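PDB 4XAL: tegument protein VP22, which modulates the RNase activity of the viral host-shutoff protein UL41, supports viral mRNA accumulation and late protein synthesis, and stabilises microtubules in infected cells. Local coordinates for residues Leu26-Ala31 / Lys48-Ala53; Gly56-Met61 / Gln103-Leu108; Met61-Ala66 / Thr89-Thr94. All coordinates share one frame; numbering follows the deposited sequence. Where two conformers were deposited one is given.

Contact 1: residues Leu26-Ala31 / Lys48-Ala53; sequences LHFSTA and KRVFCA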
ATOM      1  N   LEU A  26       2.837  -8.032   9.048  1.00 15.75           N
ATOM      2  CA  LEU A  26       1.435  -7.875   9.420  1.00 16.85           C
ATOM      3  C   LEU A  26       0.726  -9.208   9.528  1.00 12.79           C
ATOM      4  O   LEU A  26       0.758 -10.015   8.600  1.00 14.84           O
ATOM      5  CB  LEU A  26       0.708  -6.988   8.402  1.00 14.52           C
ATOM      6  CG  LEU A  26       1.312  -5.596   8.293  1.00 16.63           C
ATOM      7  CD1 LEU A  26       0.687  -4.836   7.135  1.00 17.25           C
ATOM      8  CD2 LEU A  26       1.115  -4.843   9.596  1.00 19.93           C
ATOM      9  N   HIS A  27       0.064  -9.424  10.660  1.00 15.33           N
ATOM     10  CA  HIS A  27      -0.769 -10.604  10.862  1.00 15.28           C
ATOM     11  C   HIS A  27      -1.987 -10.265  11.704  1.00 12.46           C
ATOM     12  O   HIS A  27      -1.891  -9.470  12.635  1.00 15.74           O
ATOM     13  CB  HIS A  27       0.025 -11.714  11.558  1.00 17.63           C
ATOM     14  CG  HIS A  27       1.204 -12.178  10.773  1.00 18.46           C
ATOM     15  ND1 HIS A  27       1.081 -12.950   9.640  1.00 18.44           N
ATOM     16  CD2 HIS A  27       2.528 -11.957  10.943  1.00 22.74           C
ATOM     17  CE1 HIS A  27       2.285 -13.193   9.148  1.00 22.05           C
ATOM     18  NE2 HIS A  27       3.180 -12.605   9.923  1.00 17.88           N
ATOM     19  N   PHE A  28      -3.129 -10.859  11.375  1.00 15.14           N
ATOM     20  CA  PHE A  28      -4.306 -10.700  12.212  1.00 14.12           C
ATOM     21  C   PHE A  28      -4.126 -11.501  13.503  1.00 20.12           C
ATOM     22  O   PHE A  28      -3.298 -12.404  13.575  1.00 18.77           O
ATOM     23  CB  PHE A  28      -5.562 -11.127  11.467  1.00 13.96           C
ATOM     24  CG  PHE A  28      -5.863 -10.263  10.269  1.00 13.08           C
ATOM     25  CD1 PHE A  28      -6.038  -8.893  10.427  1.00 14.32           C
ATOM     26  CD2 PHE A  28      -5.951 -10.811   9.008  1.00 15.98           C
ATOM     27  CE1 PHE A  28      -6.308  -8.079   9.331  1.00 12.74           C
ATOM     28  CE2 PHE A  28      -6.226 -10.014   7.911  1.00 15.53           C
ATOM     29  CZ  PHE A  28      -6.396  -8.648   8.072  1.00 11.44           C
ATOM     30  N   SER A  29      -4.891 -11.140  14.519  1.00 16.74           N
ATOM     31  CA  SER A  29      -4.709 -11.716  15.846  1.00 21.65           C
ATOM     32  C   SER A  29      -4.975 -13.206  15.846  1.00 20.31           C
ATOM     33  O   SER A  29      -5.862 -13.690  15.142  1.00 19.36           O
ATOM     34  CB  SER A  29      -5.618 -11.029  16.859  1.00 24.38           C
ATOM     35  OG  SER A  29      -5.553 -11.699  18.104  1.00 21.66           O
ATOM     36  N   THR A  30      -4.186 -13.940  16.632  1.00 22.25           N
ATOM     37  CA  THR A  30      -4.385 -15.376  16.757  1.00 24.10           C
ATOM     38  C   THR A  30      -5.202 -15.679  18.009  1.00 25.93           C
ATOM     39  O   THR A  30      -5.459 -16.837  18.334  1.00 27.43           O
ATOM     40  CB  THR A  30      -3.041 -16.137  16.819  1.00 27.94           C
ATOM     41  OG1 THR A  30      -2.215 -15.563  17.836  1.00 24.25           O
ATOM     42  CG2 THR A  30      -2.315 -16.037  15.484  1.00 24.89           C
ATOM     43  N   ALA A  31      -5.613 -14.629  18.706  1.00 22.11           N
ATOM     44  CA  ALA A  31      -6.335 -14.775  19.959  1.00 24.96           C
ATOM     45  C   ALA A  31      -7.715 -15.443  19.818  1.00 30.34           C
ATOM     46  O   ALA A  31      -8.041 -16.322  20.623  1.00 25.06           O
ATOM     47  CB  ALA A  31      -6.467 -13.423  20.637  1.00 26.41           C
ATOM     48  N   LYS A  48      -8.137  -4.086  12.955  1.00 16.26           N
ATOM     49  CA  LYS A  48      -8.441  -2.904  12.149  1.00 15.03           C
ATOM     50  C   LYS A  48      -7.156  -2.222  11.723  1.00 17.07           C
ATOM     51  O   LYS A  48      -6.992  -1.849  10.552  1.00 14.19           O
ATOM     52  CB  LYS A  48      -9.323  -1.917  12.927  1.00 17.25           C
ATOM     53  CG  LYS A  48      -9.725  -0.687  12.124  1.00 16.83           C
ATOM     54  CD  LYS A  48     -10.604   0.266  12.925  1.00 19.11           C
ATOM     55  CE  LYS A  48     -11.084   1.424  12.053  1.00 23.73           C
ATOM     56  NZ  LYS A  48     -11.941   2.387  12.806  1.00 23.46           N
ATOM     57  N   ARG A  49      -6.238  -2.069  12.675  1.00 15.88           N
ATOM     58  CA  ARG A  49      -4.979  -1.387  12.389  1.00 15.29           C
ATOM     59  C   ARG A  49      -4.172  -2.189  11.380  1.00 13.46           C
ATOM     60  O   ARG A  49      -3.572  -1.610  10.475  1.00 15.60           O
ATOM     61  CB  ARG A  49      -4.174  -1.156  13.673  1.00 22.09           C
ATOM     62  CG  ARG A  49      -4.828  -0.171  14.635  1.00 26.87           C
ATOM     63  CD  ARG A  49      -3.932   0.142  15.845  1.00 33.08           C
ATOM     64  NE  ARG A  49      -3.648  -1.024  16.687  1.00 40.87           N
ATOM     65  CZ  ARG A  49      -4.317  -1.343  17.799  1.00 42.84           C
ATOM     66  NH1 ARG A  49      -5.334  -0.598  18.217  1.00 43.43           N
ATOM     67  NH2 ARG A  49      -3.975  -2.418  18.498  1.00 37.61           N
ATOM     68  N   VAL A  50      -4.156  -3.514  11.531  1.00 14.04           N
ATOM     69  CA  VAL A  50      -3.424  -4.379  10.600  1.00 15.46           C
ATOM     70  C   VAL A  50      -3.978  -4.310   9.169  1.00 13.80           C
ATOM     71  O   VAL A  50      -3.214  -4.202   8.201  1.00 12.96           O
ATOM     72  CB  VAL A  50      -3.439  -5.846  11.058  1.00 15.71           C
ATOM     73  CG1 VAL A  50      -2.898  -6.756   9.956  1.00 12.62           C
ATOM     74  CG2 VAL A  50      -2.633  -6.023  12.348  1.00 16.89           C
ATOM     75  N   PHE A  51      -5.305  -4.362   9.050  1.00 11.24           N
ATOM     76  CA  PHE A  51      -6.005  -4.264   7.764  1.00 12.87           C
ATOM     77  C   PHE A  51      -5.639  -2.966   7.054  1.00 12.31           C
ATOM     78  O   PHE A  51      -5.234  -2.962   5.883  1.00 13.20           O
ATOM     79  CB  PHE A  51      -7.526  -4.334   7.993  1.00 12.59           C
ATOM     80  CG  PHE A  51      -8.356  -4.206   6.739  1.00 15.38           C
ATOM     81  CD1 PHE A  51      -8.508  -5.277   5.879  1.00 14.63           C
ATOM     82  CD2 PHE A  51      -9.045  -3.020   6.460  1.00 14.44           C
ATOM     83  CE1 PHE A  51      -9.306  -5.158   4.734  1.00 17.12           C
ATOM     84  CE2 PHE A  51      -9.837  -2.908   5.330  1.00 10.94           C
ATOM     85  CZ  PHE A  51      -9.962  -3.961   4.469  1.00 13.17           C
ATOM     86  N   CYS A  52      -5.789  -1.860   7.767  1.00 12.90           N
ATOM     87  CA  CYS A  52      -5.544  -0.548   7.171  1.00 13.80           C
ATOM     88  C   CYS A  52      -4.078  -0.390   6.808  1.00 15.57           C
ATOM     89  O   CYS A  52      -3.745   0.186   5.762  1.00 13.47           O
ATOM     90  CB  CYS A  52      -5.998   0.560   8.115  1.00 15.90           C
ATOM     91  SG  CYS A  52      -7.808   0.536   8.404  1.00 19.52           S
ATOM     92  N   ALA A  53      -3.197  -0.923   7.650  1.00 12.73           N
ATOM     93  CA  ALA A  53      -1.757  -0.824   7.386  1.00 13.29           C
ATOM     94  C   ALA A  53      -1.370  -1.553   6.113  1.00 14.57           C
ATOM     95  O   ALA A  53      -0.584  -1.042   5.310  1.00 14.47           O
ATOM     96  CB  ALA A  53      -0.960  -1.369   8.570  1.00 15.76           C
TER

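Contact 2: residues Gly56-Met61 / Gln103-Leu108; sequences GRLAAM and QRANEL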
ATOM      1  N   GLY A  56      -2.595   0.343   3.079  1.00 15.37           N
ATOM      2  CA  GLY A  56      -1.743   1.512   2.898  1.00 15.64           C
ATOM      3  C   GLY A  56      -0.386   1.182   2.294  1.00 17.67           C
ATOM      4  O   GLY A  56       0.105   1.901   1.414  1.00 14.22           O
ATOM      5  N   ARG A  57       0.234   0.104   2.769  1.00 13.24           N
ATOM      6  CA  ARG A  57       1.538  -0.314   2.247  1.00 15.41           C
ATOM      7  C   ARG A  57       1.494  -0.690   0.786  1.00 16.24           C
ATOM      8  O   ARG A  57       2.386  -0.326   0.013  1.00 15.84           O
ATOM      9  CB  ARG A  57       2.078  -1.520   3.020  1.00 16.06           C
ATOM     10  CG  ARG A  57       2.566  -1.222   4.382  1.00 19.30           C
ATOM     11  CD  ARG A  57       3.411  -2.426   4.825  1.00 23.81           C
ATOM     12  NE  ARG A  57       3.658  -2.432   6.245  1.00 27.91           N
ATOM     13  CZ  ARG A  57       4.103  -3.496   6.897  1.00 21.45           C
ATOM     14  NH1 ARG A  57       4.345  -4.618   6.228  1.00 24.32           N
ATOM     15  NH2 ARG A  57       4.298  -3.435   8.199  1.00 29.80           N
ATOM     16  N   LEU A  58       0.486  -1.472   0.409  1.00 14.17           N
ATOM     17  CA  LEU A  58       0.342  -1.872  -0.981  1.00 12.70           C
ATOM     18  C   LEU A  58       0.064  -0.672  -1.870  1.00 15.70           C
ATOM     19  O   LEU A  58       0.598  -0.574  -2.980  1.00 17.88           O
ATOM     20  CB  LEU A  58      -0.774  -2.906  -1.126  1.00 12.68           C
ATOM     21  CG  LEU A  58      -0.324  -4.253  -0.554  1.00 14.40           C
ATOM     22  CD1 LEU A  58      -1.523  -5.121  -0.161  1.00 14.22           C
ATOM     23  CD2 LEU A  58       0.539  -4.963  -1.587  1.00 18.18           C
ATOM     24  N   ALA A  59      -0.788   0.229  -1.403  1.00 14.42           N
ATOM     25  CA  ALA A  59      -1.078   1.431  -2.179  1.00 13.07           C
ATOM     26  C   ALA A  59       0.192   2.247  -2.378  1.00 16.79           C
ATOM     27  O   ALA A  59       0.473   2.696  -3.492  1.00 17.34           O
ATOM     28  CB  ALA A  59      -2.125   2.261  -1.501  1.00 15.04           C
ATOM     29  N   ALA A  60       0.953   2.446  -1.304  1.00 14.43           N
ATOM     30  CA  ALA A  60       2.224   3.187  -1.407  1.00 15.89           C
ATOM     31  C   ALA A  60       3.151   2.523  -2.425  1.00 18.51           C
ATOM     32  O   ALA A  60       3.743   3.196  -3.269  1.00 17.86           O
ATOM     33  CB  ALA A  60       2.912   3.285  -0.045  1.00 17.14           C
ATOM     34  N   MET A  61       3.281   1.202  -2.356  1.00 16.26           N
ATOM     35  CA  MET A  61       4.208   0.514  -3.250  1.00 22.12           C
ATOM     36  C   MET A  61       3.788   0.676  -4.710  1.00 21.45           C
ATOM     37  O   MET A  61       4.620   0.994  -5.567  1.00 21.50           O
ATOM     38  CB  MET A  61       4.322  -0.972  -2.879  1.00 19.30           C
ATOM     39  CG  MET A  61       5.341  -1.736  -3.706  1.00 29.73           C
ATOM     40  SD  MET A  61       4.650  -2.427  -5.228  1.00 44.92           S
ATOM     41  CE  MET A  61       3.616  -3.751  -4.594  1.00 36.82           C
ATOM     42  N   GLN A 103      -0.110 -11.267   3.090  1.00 18.34           N
ATOM     43  CA  GLN A 103       1.030 -11.901   2.432  1.00 25.87           C
ATOM     44  C   GLN A 103       1.692 -10.942   1.445  1.00 24.98           C
ATOM     45  O   GLN A 103       2.909 -10.724   1.477  1.00 24.57           O
ATOM     46  CB  GLN A 103       0.577 -13.172   1.716  1.00 30.23           C
ATOM     47  CG  GLN A 103       1.588 -13.720   0.719  1.00 41.31           C
ATOM     48  CD  GLN A 103       2.401 -14.862   1.290  1.00 45.63           C
ATOM     49  OE1 GLN A 103       1.894 -15.674   2.069  1.00 49.76           O
ATOM     50  NE2 GLN A 103       3.670 -14.939   0.899  1.00 48.72           N
ATOM     51  N   ARG A 104       0.877 -10.340   0.589  1.00 19.11           N
ATOM     52  CA  ARG A 104       1.383  -9.430  -0.433  1.00 21.18           C
ATOM     53  C   ARG A 104       2.018  -8.201   0.195  1.00 20.56           C
ATOM     54  O   ARG A 104       3.045  -7.718  -0.281  1.00 23.28           O
ATOM     55  CB  ARG A 104       0.266  -8.996  -1.390  1.00 22.59           C
ATOM     56  CG  ARG A 104      -0.407 -10.107  -2.184  1.00 30.23           C
ATOM     57  CD  ARG A 104       0.448 -10.595  -3.339  1.00 36.93           C
ATOM     58  NE  ARG A 104       1.112 -11.844  -2.987  1.00 44.78           N
ATOM     59  CZ  ARG A 104       0.599 -13.046  -3.220  1.00 43.33           C
ATOM     60  NH1 ARG A 104      -0.585 -13.155  -3.808  1.00 46.66           N
ATOM     61  NH2 ARG A 104       1.270 -14.135  -2.862  1.00 50.82           N
ATOM     62  N   ALA A 105       1.398  -7.674   1.249  1.00 16.59           N
ATOM     63  CA  ALA A 105       1.939  -6.504   1.927  1.00 14.54           C
ATOM     64  C   ALA A 105       3.265  -6.825   2.623  1.00 19.24           C
ATOM     65  O   ALA A 105       4.144  -5.970   2.727  1.00 21.76           O
ATOM     66  CB  ALA A 105       0.952  -5.965   2.930  1.00 14.82           C
ATOM     67  N   ASN A 106       3.407  -8.053   3.111  1.00 15.89           N
ATOM     68  CA  ASN A 106       4.624  -8.429   3.828  1.00 18.78           C
ATOM     69  C   ASN A 106       5.784  -8.720   2.883  1.00 21.42           C
ATOM     70  O   ASN A 106       6.942  -8.615   3.275  1.00 20.67           O
ATOM     71  CB  ASN A 106       4.380  -9.649   4.718  1.00 19.49           C
ATOM     72  CG  ASN A 106       3.523  -9.322   5.917  1.00 15.40           C
ATOM     73  OD1 ASN A 106       3.492  -8.179   6.367  1.00 15.60           O
ATOM     74  ND2 ASN A 106       2.820 -10.325   6.445  1.00 19.15           N
ATOM     75  N   GLU A 107       5.453  -9.103   1.655  1.00 23.07           N
ATOM     76  CA  GLU A 107       6.443  -9.420   0.626  1.00 27.78           C
ATOM     77  C   GLU A 107       7.197  -8.192   0.143  1.00 28.19           C
ATOM     78  O   GLU A 107       8.288  -8.308  -0.419  1.00 31.86           O
ATOM     79  CB  GLU A 107       5.775 -10.080  -0.578  1.00 23.32           C
ATOM     80  CG  GLU A 107       5.380 -11.509  -0.381  1.00 32.06           C
ATOM     81  CD  GLU A 107       4.636 -12.041  -1.581  1.00 34.77           C
ATOM     82  OE1 GLU A 107       4.372 -11.251  -2.517  1.00 38.58           O
ATOM     83  OE2 GLU A 107       4.325 -13.251  -1.592  1.00 48.13           O
ATOM     84  N   LEU A 108       6.597  -7.026   0.342  1.00 25.64           N
ATOM     85  CA  LEU A 108       7.149  -5.754  -0.136  1.00 33.82           C
ATOM     86  C   LEU A 108       8.534  -5.456   0.417  1.00 40.51           C
ATOM     87  O   LEU A 108       8.835  -5.777   1.569  1.00 38.25           O
ATOM     88  CB  LEU A 108       6.210  -4.599   0.235  1.00 31.99           C
ATOM     89  CG  LEU A 108       5.119  -4.169  -0.748  1.00 40.52           C
ATOM     90  CD1 LEU A 108       4.680  -5.315  -1.619  1.00 32.19           C
ATOM     91  CD2 LEU A 108       3.926  -3.548  -0.015  1.00 29.61           C
TER

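Contact 3: residues Met61-Ala66 / Thr89-Thr94; sequences MHARMA and TTIRVT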
ATOM      1  N   MET A  61       3.281   1.202  -2.356  1.00 16.26           N
ATOM      2  CA  MET A  61       4.208   0.514  -3.250  1.00 22.12           C
ATOM      3  C   MET A  61       3.788   0.676  -4.710  1.00 21.45           C
ATOM      4  O   MET A  61       4.620   0.994  -5.567  1.00 21.50           O
ATOM      5  CB  MET A  61       4.322  -0.972  -2.879  1.00 19.30           C
ATOM      6  CG  MET A  61       5.341  -1.736  -3.706  1.00 29.73           C
ATOM      7  SD  MET A  61       4.650  -2.427  -5.228  1.00 44.92           S
ATOM      8  CE  MET A  61       3.616  -3.751  -4.594  1.00 36.82           C
ATOM      9  N   HIS A  62       2.508   0.483  -5.008  1.00 15.65           N
ATOM     10  CA  HIS A  62       2.066   0.629  -6.391  1.00 18.69           C
ATOM     11  C   HIS A  62       2.146   2.065  -6.892  1.00 18.62           C
ATOM     12  O   HIS A  62       2.476   2.302  -8.060  1.00 17.77           O
ATOM     13  CB  HIS A  62       0.652   0.093  -6.554  1.00 21.12           C
ATOM     14  CG  HIS A  62       0.589  -1.397  -6.467  1.00 29.88           C
ATOM     15  ND1 HIS A  62       1.314  -2.217  -7.308  1.00 34.14           N
ATOM     16  CD2 HIS A  62      -0.050  -2.217  -5.602  1.00 32.98           C
ATOM     17  CE1 HIS A  62       1.092  -3.478  -6.986  1.00 40.01           C
ATOM     18  NE2 HIS A  62       0.276  -3.505  -5.948  1.00 35.11           N
ATOM     19  N   ALA A  63       1.845   3.022  -6.024  1.00 15.49           N
ATOM     20  CA  ALA A  63       1.966   4.422  -6.415  1.00 14.45           C
ATOM     21  C   ALA A  63       3.423   4.822  -6.684  1.00 17.56           C
ATOM     22  O   ALA A  63       3.700   5.555  -7.649  1.00 17.17           O
ATOM     23  CB  ALA A  63       1.358   5.310  -5.356  1.00 14.92           C
ATOM     24  N   ARG A  64       4.351   4.348  -5.861  0.50 16.34           N
ATOM     25  CA  ARG A  64       5.761   4.646  -6.097  0.50 17.84           C
ATOM     26  C   ARG A  64       6.242   4.037  -7.414  0.50 20.47           C
ATOM     27  O   ARG A  64       7.035   4.647  -8.139  0.50 18.17           O
ATOM     28  CB  ARG A  64       6.619   4.148  -4.940  0.50 18.58           C
ATOM     29  CG  ARG A  64       6.435   4.944  -3.656  0.50 19.72           C
ATOM     30  CD  ARG A  64       7.282   4.340  -2.552  0.50 25.27           C
ATOM     31  NE  ARG A  64       8.682   4.297  -2.948  0.50 26.67           N
ATOM     32  CZ  ARG A  64       9.642   5.007  -2.369  0.50 26.21           C
ATOM     33  NH1 ARG A  64       9.357   5.796  -1.343  0.50 23.50           N
ATOM     34  NH2 ARG A  64      10.889   4.913  -2.806  0.50 27.74           N
ATOM     35  N   MET A  65       5.762   2.835  -7.722  1.00 18.14           N
ATOM     36  CA  MET A  65       6.122   2.180  -8.973  1.00 21.67           C
ATOM     37  C   MET A  65       5.649   3.014 -10.148  1.00 20.24           C
ATOM     38  O   MET A  65       6.390   3.218 -11.118  1.00 20.80           O
ATOM     39  CB  MET A  65       5.518   0.770  -9.044  1.00 26.23           C
ATOM     40  CG  MET A  65       6.278  -0.273  -8.262  1.00 28.33           C
ATOM     41  SD  MET A  65       5.432  -1.866  -8.352  1.00 50.97           S
ATOM     42  CE  MET A  65       5.018  -1.967 -10.096  1.00 33.09           C
ATOM     43  N   ALA A  66       4.425   3.517 -10.056  1.00 16.28           N
ATOM     44  CA  ALA A  66       3.869   4.376 -11.100  1.00 17.91           C
ATOM     45  C   ALA A  66       4.656   5.686 -11.220  1.00 21.03           C
ATOM     46  O   ALA A  66       4.880   6.205 -12.326  1.00 19.40           O
ATOM     47  CB  ALA A  66       2.410   4.671 -10.820  1.00 18.57           C
ATOM     48  N   THR A  89       1.176  15.277 -12.810  1.00 17.08           N
ATOM     49  CA  THR A  89       1.255  14.011 -12.093  1.00 14.47           C
ATOM     50  C   THR A  89      -0.121  13.645 -11.552  1.00 17.32           C
ATOM     51  O   THR A  89      -0.644  14.312 -10.663  1.00 21.01           O
ATOM     52  CB  THR A  89       2.287  14.073 -10.943  1.00 17.44           C
ATOM     53  OG1 THR A  89       3.599  14.218 -11.503  1.00 16.97           O
ATOM     54  CG2 THR A  89       2.246  12.791 -10.096  1.00 16.33           C
ATOM     55  N   THR A  90      -0.702  12.597 -12.127  1.00 18.67           N
ATOM     56  CA  THR A  90      -1.982  12.063 -11.666  1.00 18.34           C
ATOM     57  C   THR A  90      -1.839  10.563 -11.650  1.00 21.66           C
ATOM     58  O   THR A  90      -1.847   9.924 -12.699  1.00 24.31           O
ATOM     59  CB  THR A  90      -3.151  12.465 -12.571  1.00 27.46           C
ATOM     60  OG1 THR A  90      -3.257  13.893 -12.601  1.00 26.87           O
ATOM     61  CG2 THR A  90      -4.445  11.883 -12.035  1.00 28.16           C
ATOM     62  N   ILE A  91      -1.668  10.007 -10.453  1.00 17.79           N
ATOM     63  CA  ILE A  91      -1.332   8.612 -10.316  1.00 13.89           C
ATOM     64  C   ILE A  91      -2.504   7.887  -9.668  1.00 21.74           C
ATOM     65  O   ILE A  91      -2.950   8.261  -8.587  1.00 18.77           O
ATOM     66  CB  ILE A  91      -0.050   8.432  -9.492  1.00 22.66           C
ATOM     67  CG1 ILE A  91       1.143   8.923 -10.320  1.00 22.01           C
ATOM     68  CG2 ILE A  91       0.149   6.981  -9.103  1.00 20.52           C
ATOM     69  CD1 ILE A  91       2.454   8.609  -9.736  1.00 26.14           C
ATOM     70  N   ARG A  92      -2.996   6.864 -10.353  1.00 20.16           N
ATOM     71  CA  ARG A  92      -4.154   6.102  -9.900  1.00 18.78           C
ATOM     72  C   ARG A  92      -3.706   4.696  -9.570  1.00 22.69           C
ATOM     73  O   ARG A  92      -3.030   4.060 -10.374  1.00 23.08           O
ATOM     74  CB  ARG A  92      -5.233   6.075 -10.977  1.00 25.60           C
ATOM     75  CG  ARG A  92      -5.784   7.445 -11.301  1.00 32.99           C
ATOM     76  CD  ARG A  92      -6.813   7.377 -12.417  1.00 42.55           C
ATOM     77  NE  ARG A  92      -7.839   8.404 -12.270  1.00 51.59           N
ATOM     78  CZ  ARG A  92      -7.830   9.569 -12.908  1.00 56.69           C
ATOM     79  NH1 ARG A  92      -6.840   9.862 -13.741  1.00 55.13           N
ATOM     80  NH2 ARG A  92      -8.810  10.444 -12.710  1.00 62.19           N
ATOM     81  N   VAL A  93      -4.040   4.216  -8.375  1.00 18.86           N
ATOM     82  CA  VAL A  93      -3.657   2.865  -8.022  1.00 18.48           C
ATOM     83  C   VAL A  93      -4.852   2.140  -7.409  1.00 19.61           C
ATOM     84  O   VAL A  93      -5.750   2.762  -6.850  1.00 18.60           O
ATOM     85  CB  VAL A  93      -2.442   2.824  -7.051  1.00 24.11           C
ATOM     86  CG1 VAL A  93      -1.278   3.638  -7.591  1.00 24.48           C
ATOM     87  CG2 VAL A  93      -2.806   3.327  -5.703  1.00 23.31           C
ATOM     88  N   THR A  94      -4.857   0.823  -7.547  1.00 19.44           N
ATOM     89  CA  THR A  94      -5.906  -0.002  -6.949  1.00 21.39           C
ATOM     90  C   THR A  94      -5.292  -1.116  -6.122  1.00 18.84           C
ATOM     91  O   THR A  94      -4.328  -1.749  -6.548  1.00 24.09           O
ATOM     92  CB  THR A  94      -6.820  -0.618  -8.019  1.00 27.30           C
ATOM     93  OG1 THR A  94      -6.093  -1.612  -8.747  1.00 37.88           O
ATOM     94  CG2 THR A  94      -7.309   0.432  -8.975  1.00 17.90           C
TER

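Contact 1: residues Leu26-Ala31 / Lys48-Ala53
The backbone N of Leu26, whose side chain leans on Val50 and Ala53, hydrogen-bonds to the side-chain OD1 of Asn106 on helix 101-107. Held this way, Leu26 brings CB to 3.9 Å from Val50 CG1. Its CD1 reaches farther along the helix, to 4.1 Å from Ala53 CB; a methyl as small as alanine's leaves a helix surface that a leucine branch can approach closely. Val50 sets its CG1 anti to the backbone N (chi1 170°), which turns that methyl to the aromatic side chain of Phe28, with Phe28 CE1 3.7 Å from Val50 CG1. The two side chains meet at a slant, the methyl approaching neither squarely over the ring nor at its edge. The same CE1 lies 4.2 Å from Phe51 CB. The other valine methyl, CG2, sits 3.5 Å from the carbonyl oxygen of His27, so both branches of this beta-branched residue are used. Farther on, Ser29 OG accepts from Ala31 N (3.0 Å), an ST turn, while Ser29 N is bonded to Asn47 OD1. Leu102 of helix 101-107 touches both Phe28 and Val50. This is the packing of an extended N-terminal segment against the long helix 41-74 of the VP22 core domain.

Contact 2: residues Gly56-Met61 / Gln103-Leu108
The guanidinium of Arg57 has the carbonyl oxygen of Ala105 at its edge, in its plane, 3.8 Å from NH1, and Leu26 CD1 of the N-terminal segment packs against its CZ. The motif is a helix-helix crossing, in which the short helix 101-107 lies on the middle of helix 41-74; segments 56-61 and 103-107 cross at 54°, with axes 9.1 Å apart at closest approach. Asn106 OD1 stands obliquely to the guanidinium, 3.7 Å from NH1, with the amide plane turned 56° from it. These approaches are too long to be bonds, and both polar ends find partners in the N-terminal segment: Arg57 NH2 donates to Arg24 O, and Asn106 OD1 accepts from Leu26 N. An arginine suits the place because its chain, extended from CG to NE, reaches along the interface to the N-terminal segment before its guanidinium donates through NH2.

Beside the arginine the contact is apolar. Leu58 CD1 rests 4.0 Å from Ala105 CB, and Leu58 CD2 reaches the backbone oxygen of Arg104; alanine's small side chain allows the leucine to come down onto the helix backbone. Arg104 bends back to its own helix, where its NE makes a long, weak salt bridge with Glu107 OE1, while OE2 of that carboxylate takes a hydrogen bond from Gln103 NE2 (3.1 Å). Leu108 follows directly after the helix and points its side chain back at helix 41-74, laying CD2 3.6 Å from Arg57 O. Met61, flexible and unbranched, bends at chi2 (-89°) and again at chi3, bringing its terminal methyl CE to 3.5 Å from Leu108 CD1.

Contact 3: residues Met61-Ala66 / Thr89-Thr94
Ile91 directs its CB at the helix, and its two branches divide the work against Ala63 and Ala66. From CB, chi1 of -70° sets CG1 beside the backbone N and leaves the methyl CG2 anti to it, 3.7 Å from Ala66 CB. The other branch runs on through CG1, and with chi2 at -171° the extended chain carries CD1 to 3.9 Å from both the carbonyl oxygen of Ala63 and the carbonyl carbon of Ala66. The tip thus rides along one helical turn, and Ala67 adds a further surface for the side chain.

Two residues on, Val93 faces the helix again, as expected in a strand. Its CG1 lies 3.5 Å from Ala63 CA, over backbone that the small alanine side chain leaves approachable. Val93 CB also sits 4.2 Å from His62 CB. The imidazole of His62 has Met61 CE 3.4 Å above one face, offset toward the rim, which gives this buried ring an apolar neighbour.

Strand 91-94 runs at 144° to segment 61-66, so roughly counter to it but well askew. Its residues Ile91 to Thr94 pair antiparallel with a strand of a bound peptide, a separate chain. The segment also holds the last six of the thirteen residues assigned by similarity as a nuclear export signal. With no hydrogen bond between the two segments, what joins them is hydrophobic packing, which leaves the backbone of the strand available for pairing with another chain.

How the contacts relate
From the N terminus, contact 1 closes the first loop, folding residues 26-31 back on the early part of helix 41-74. Contact 2 opens after it and closes a much longer loop, bringing helix 101-107 to the middle of the same helix. Nested inside that loop is contact 3, which lays strand 91-94 on the turns just beyond, after the chain has turned back beyond helix 41-74 and passed through helix 79-88. Contacts 1 and 2 touch through Leu26, Arg57 and Asn106; contacts 2 and 3 share Met61. Contacts 1 and 3 lie about 24 Å apart between centres. Helix 41-74 is the common support, and all three fall within the region that interacts with gE.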